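Local coordinates for protein 6-phospho-alpha-glucosidase (Merdibacter massiliensis, PDB 6VC6) that probably hydrolyses 6-phospho-alpha-glucosides to release glucose 6-phosphate, as a family 4 glycoside hydrolase that binds NAD and manganese, at residues Glu33-Phe38 with Leu63-Thr68; Arg182-Ser187 with Pro218-Ile223. All blocks are in the same frame, centred on the assembly; numbering follows the deposited sequence.

Contact 1 of 2, residues Glu33-Phe38 with Leu63-Thr68; sequences EKLVLF and LDFSYT
Strands 34-38 and 64-68 are the parallel pair of a beta-alpha-beta unit at the edge of the Rossmann-type sheet that carries the NAD, and Leu35 and Leu37 use their amides to bind the outer strand. The hydrogen bonds alternate in direction along the parallel ladder. Asp64 N gives to Glu33 O, then Leu35 N gives to Asp64 O (2.9 Å). Leu35 O in turn accepts from Ser66 N at 3.1 Å. Leu37 N reaches Ser66 O at 2.8 Å, and Thr68 N closes the ladder on Leu37 O, also at 2.8 Å. On the face of Leu35 and Leu37, the Phe65 ring turns its CD2-CE2-CZ edge to both leucines. Its CD2 meets Leu35 CD2 at 3.6 Å, the two side chains lying alongside, and Leu37 CD1 touches CZ in the ring plane at 3.7 Å. The Phe65 CG stands anti to the backbone nitrogen, and this chi1 of 169° carries the ring forward along the strand, letting its edge span from Leu35 to Leu37. Phe56 of helix 42-59 meets the same ring edge-to-face. With an alanine here in place of Phe65, Leu35 CD2 and Leu37 CD1 would probably lose the ring edge they pack on, and Phe56 its aromatic partner. On the other face Val36 CG1 rests on Thr68 CG2 (3.7 Å), and the extended Lys34 chain runs beside Asp64 with CG 3.5 Å from OD2; their charged ends stay too far apart for a salt bridge. Glu50 of helix 42-59 holds Tyr67 OH. Strand 4-9 hydrogen-bonds to the other side of 34-38, helix 16-25 touches Leu35 and Leu37, and Phe38 lies close to the bound NAD.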
# COMPACT_ATOMS: atom_id res chain seq x y z
N GLU A 33 23.78 -3.80 9.23
CA GLU A 33 24.48 -4.22 10.44
C GLU A 33 23.55 -4.73 11.52
O GLU A 33 23.92 -5.63 12.28
CB GLU A 33 25.32 -3.06 10.99
CG GLU A 33 26.12 -3.40 12.23
CD GLU A 33 27.62 -3.32 12.00
OE1 GLU A 33 28.03 -3.01 10.86
OE2 GLU A 33 28.38 -3.58 12.96
N LYS A 34 22.32 -4.22 11.59
CA LYS A 34 21.39 -4.60 12.64
C LYS A 34 19.97 -4.54 12.10
O LYS A 34 19.62 -3.61 11.36
CB LYS A 34 21.53 -3.67 13.86
CG LYS A 34 20.64 -4.03 15.04
CD LYS A 34 20.69 -2.93 16.09
CE LYS A 34 19.81 -3.26 17.28
NZ LYS A 34 19.69 -2.11 18.21
N LEU A 35 19.15 -5.53 12.47
CA LEU A 35 17.75 -5.58 12.09
C LEU A 35 16.92 -5.91 13.32
O LEU A 35 17.26 -6.81 14.08
CB LEU A 35 17.50 -6.61 10.99
CG LEU A 35 16.03 -6.89 10.67
CD1 LEU A 35 15.42 -5.75 9.86
CD2 LEU A 35 15.86 -8.22 9.95
N VAL A 36 15.83 -5.17 13.51
CA VAL A 36 14.93 -5.36 14.65
C VAL A 36 13.50 -5.47 14.13
O VAL A 36 13.03 -4.59 13.40
CB VAL A 36 15.04 -4.20 15.66
CG1 VAL A 36 14.11 -4.45 16.84
CG2 VAL A 36 16.47 -4.04 16.14
N LEU A 37 12.82 -6.54 14.51
CA LEU A 37 11.40 -6.70 14.23
C LEU A 37 10.60 -6.19 15.42
O LEU A 37 10.77 -6.68 16.54
CB LEU A 37 11.05 -8.16 13.93
CG LEU A 37 11.78 -8.86 12.79
CD1 LEU A 37 11.22 -10.27 12.60
CD2 LEU A 37 11.67 -8.07 11.50
N PHE A 38 9.73 -5.21 15.19
CA PHE A 38 8.85 -4.70 16.23
C PHE A 38 7.41 -5.04 15.91
O PHE A 38 7.00 -5.05 14.74
CB PHE A 38 9.00 -3.18 16.38
CG PHE A 38 8.08 -2.59 17.43
CD1 PHE A 38 8.41 -2.65 18.77
CD2 PHE A 38 6.89 -2.00 17.06
CE1 PHE A 38 7.57 -2.12 19.73
CE2 PHE A 38 6.04 -1.47 18.02
CZ PHE A 38 6.38 -1.53 19.35
N LEU A 63 25.03 -10.43 10.67
CA LEU A 63 23.89 -9.56 10.96
C LEU A 63 23.40 -9.74 12.38
O LEU A 63 23.30 -10.85 12.88
CB LEU A 63 22.75 -9.85 9.98
CG LEU A 63 21.55 -8.92 9.89
CD1 LEU A 63 20.45 -9.37 10.83
CD2 LEU A 63 21.92 -7.46 10.14
N ASP A 64 23.09 -8.64 13.04
CA ASP A 64 22.59 -8.77 14.40
C ASP A 64 21.08 -8.58 14.33
O ASP A 64 20.59 -7.48 14.10
CB ASP A 64 23.26 -7.73 15.29
CG ASP A 64 22.43 -7.32 16.48
OD1 ASP A 64 21.61 -8.12 16.95
OD2 ASP A 64 22.59 -6.19 16.95
N PHE A 65 20.41 -9.67 14.66
CA PHE A 65 18.97 -9.76 14.46
C PHE A 65 18.26 -9.93 15.79
O PHE A 65 18.75 -10.63 16.68
CB PHE A 65 18.64 -10.94 13.53
CG PHE A 65 17.17 -11.26 13.46
CD1 PHE A 65 16.69 -12.43 14.03
CD2 PHE A 65 16.29 -10.42 12.82
CE1 PHE A 65 15.35 -12.74 13.96
CE2 PHE A 65 14.94 -10.73 12.75
CZ PHE A 65 14.47 -11.89 13.32
N SER A 66 17.11 -9.28 15.92
CA SER A 66 16.30 -9.39 17.13
C SER A 66 14.86 -9.02 16.80
O SER A 66 14.59 -8.33 15.82
CB SER A 66 16.84 -8.48 18.25
OG SER A 66 17.00 -7.15 17.80
N TYR A 67 13.95 -9.51 17.64
CA TYR A 67 12.55 -9.14 17.56
C TYR A 67 12.06 -8.78 18.96
O TYR A 67 12.45 -9.41 19.94
CB TYR A 67 11.68 -10.26 16.96
CG TYR A 67 11.63 -11.54 17.77
CD1 TYR A 67 12.56 -12.55 17.56
CD2 TYR A 67 10.63 -11.75 18.71
CE1 TYR A 67 12.50 -13.73 18.29
CE2 TYR A 67 10.57 -12.92 19.44
CZ TYR A 67 11.50 -13.91 19.23
OH TYR A 67 11.45 -15.08 19.95
N THR A 68 11.22 -7.75 19.04
CA THR A 68 10.83 -7.21 20.33
C THR A 68 9.46 -6.55 20.23
O THR A 68 8.96 -6.26 19.14
CB THR A 68 11.85 -6.18 20.84
OG1 THR A 68 11.42 -5.66 22.10
CG2 THR A 68 12.00 -5.04 19.85

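Contact 2 of 2, residues Arg182-Ser187 with Pro218-Ile223; sequences RLLNVS and PEIKKI
Leu183 and Leu184, in the last turn of helix 172-184, meet Ile220 and Ile223, one turn apart on helix 217-227, through methyl and methylene groups. The closest touch is Leu183 CD2 on Ile223 CG2 at 3.6 Å, where the two side chains run antiparallel to one another. Leu183 CD1 turns instead to Ile220, roughly perpendicular to it, with CG2 4.1 Å away. Leu184 brings both branches to Ile220: CD1 and CD2 each lie 3.9 Å from CG1, and CD1 also reaches Ile223 CD1. In both isoleucines CG1 lies beside the backbone nitrogen (chi1 -72° and -69°), which leaves CG2 anti to it and presents CG2 to Leu183 and the CG1 branch to Leu184. This is a helix-to-helix apolar contact at the C-terminal end of 172-184, where the chain breaks from the helix at Asn185, whose phi is 57°. On the second helix itself, Lys222 NZ forms a salt bridge with Glu219 OE2, 3.0 Å away and one turn apart. Around the same leucines, Phe229 and Ile224 also touch Leu183, and Leu216 touches Leu184. Arg182 makes a salt bridge to Glu235 and a hydrogen bond to Gln232 O, while Lys221 NZ hydrogen-bonds to the Pro256 and Asp257 carbonyls.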
# COMPACT_ATOMS: atom_id res chain seq x y z
N ARG A 182 5.42 -8.87 -18.90
CA ARG A 182 5.04 -10.22 -19.33
C ARG A 182 4.22 -10.17 -20.62
O ARG A 182 4.37 -11.04 -21.49
CB ARG A 182 4.26 -10.91 -18.22
CG ARG A 182 3.70 -12.27 -18.60
CD ARG A 182 3.30 -13.06 -17.36
NE ARG A 182 2.51 -14.24 -17.69
CZ ARG A 182 2.31 -15.26 -16.86
NH1 ARG A 182 2.84 -15.24 -15.64
NH2 ARG A 182 1.58 -16.30 -17.24
N LEU A 183 3.36 -9.16 -20.75
CA LEU A 183 2.61 -8.95 -21.99
C LEU A 183 3.56 -8.83 -23.18
O LEU A 183 3.33 -9.44 -24.23
CB LEU A 183 1.77 -7.68 -21.87
CG LEU A 183 0.27 -7.72 -21.57
CD1 LEU A 183 -0.32 -6.41 -22.01
CD2 LEU A 183 -0.40 -8.89 -22.28
N LEU A 184 4.62 -8.04 -23.02
CA LEU A 184 5.49 -7.66 -24.12
C LEU A 184 6.75 -8.51 -24.21
O LEU A 184 7.54 -8.33 -25.15
CB LEU A 184 5.87 -6.18 -24.00
CG LEU A 184 4.95 -5.10 -24.57
CD1 LEU A 184 3.48 -5.43 -24.40
CD2 LEU A 184 5.27 -3.75 -23.93
N ASN A 185 6.96 -9.42 -23.26
CA ASN A 185 8.17 -10.25 -23.20
C ASN A 185 9.43 -9.38 -23.14
O ASN A 185 10.38 -9.55 -23.91
CB ASN A 185 8.24 -11.23 -24.38
CG ASN A 185 9.22 -12.36 -24.15
OD1 ASN A 185 9.48 -12.74 -23.01
ND2 ASN A 185 9.77 -12.89 -25.23
N VAL A 186 9.42 -8.43 -22.21
CA VAL A 186 10.55 -7.54 -21.97
C VAL A 186 10.84 -7.52 -20.47
O VAL A 186 10.06 -8.02 -19.66
CB VAL A 186 10.30 -6.11 -22.49
CG1 VAL A 186 10.15 -6.11 -24.00
CG2 VAL A 186 9.07 -5.51 -21.81
N SER A 187 11.98 -6.94 -20.12
CA SER A 187 12.31 -6.72 -18.72
C SER A 187 11.53 -5.52 -18.21
O SER A 187 11.50 -4.47 -18.85
CB SER A 187 13.82 -6.49 -18.55
OG SER A 187 14.11 -5.97 -17.27
N PRO A 218 0.39 2.11 -27.28
CA PRO A 218 -0.47 1.64 -28.38
C PRO A 218 -0.39 0.14 -28.60
O PRO A 218 -1.42 -0.50 -28.86
CB PRO A 218 0.05 2.42 -29.59
CG PRO A 218 0.61 3.66 -29.01
CD PRO A 218 1.22 3.26 -27.70
N GLU A 219 0.80 -0.45 -28.51
CA GLU A 219 0.93 -1.89 -28.66
C GLU A 219 0.37 -2.63 -27.46
O GLU A 219 -0.16 -3.74 -27.61
CB GLU A 219 2.39 -2.27 -28.89
CG GLU A 219 2.62 -3.72 -29.29
CD GLU A 219 2.36 -3.97 -30.76
OE1 GLU A 219 2.10 -2.99 -31.50
OE2 GLU A 219 2.42 -5.14 -31.18
N ILE A 220 0.46 -2.04 -26.26
CA ILE A 220 -0.02 -2.70 -25.05
C ILE A 220 -1.52 -2.95 -25.15
O ILE A 220 -2.01 -4.04 -24.84
CB ILE A 220 0.34 -1.87 -23.81
CG1 ILE A 220 1.84 -1.95 -23.53
CG2 ILE A 220 -0.45 -2.35 -22.60
CD1 ILE A 220 2.33 -0.88 -22.58
N LYS A 221 -2.28 -1.94 -25.59
CA LYS A 221 -3.72 -2.11 -25.73
C LYS A 221 -4.07 -3.14 -26.79
O LYS A 221 -5.12 -3.79 -26.70
CB LYS A 221 -4.38 -0.77 -26.06
CG LYS A 221 -3.85 0.42 -25.29
CD LYS A 221 -4.41 1.72 -25.84
CE LYS A 221 -3.78 2.92 -25.18
NZ LYS A 221 -4.22 4.20 -25.79
N LYS A 222 -3.22 -3.29 -27.81
CA LYS A 222 -3.51 -4.24 -28.88
C LYS A 222 -3.45 -5.68 -28.38
O LYS A 222 -4.35 -6.48 -28.66
CB LYS A 222 -2.54 -4.03 -30.04
CG LYS A 222 -2.88 -4.85 -31.28
CD LYS A 222 -1.68 -5.66 -31.75
CE LYS A 222 -0.64 -4.77 -32.41
NZ LYS A 222 0.29 -5.55 -33.27
N ILE A 223 -2.40 -6.02 -27.63
CA ILE A 223 -2.28 -7.38 -27.12
C ILE A 223 -3.32 -7.66 -26.05
O ILE A 223 -3.82 -8.78 -25.93
CB ILE A 223 -0.84 -7.63 -26.61
CG1 ILE A 223 0.14 -7.64 -27.78
CG2 ILE A 223 -0.75 -8.94 -25.86
CD1 ILE A 223 1.24 -6.62 -27.67

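Both segments of contact 1 come earlier in the chain than those of contact 2, and the two contacts sit in distant parts of the single chain, their centres 42 Å apart and their nearest atoms about 27 Å. They share no helix or strand. Contact 1 joins neighbouring strands at one edge of the nine-stranded mixed sheet, next to the NAD. Contact 2 joins helix 172-184, which follows strand 166-169 of that sheet, to helix 217-227, reached by way of strands 191-196 and 201-209 of a separate antiparallel sheet. Contact 1 thus forms the edge of the dinucleotide-binding sheet, whereas contact 2 ties the region of the N-terminal family 4 sequence to that of the C-terminal one.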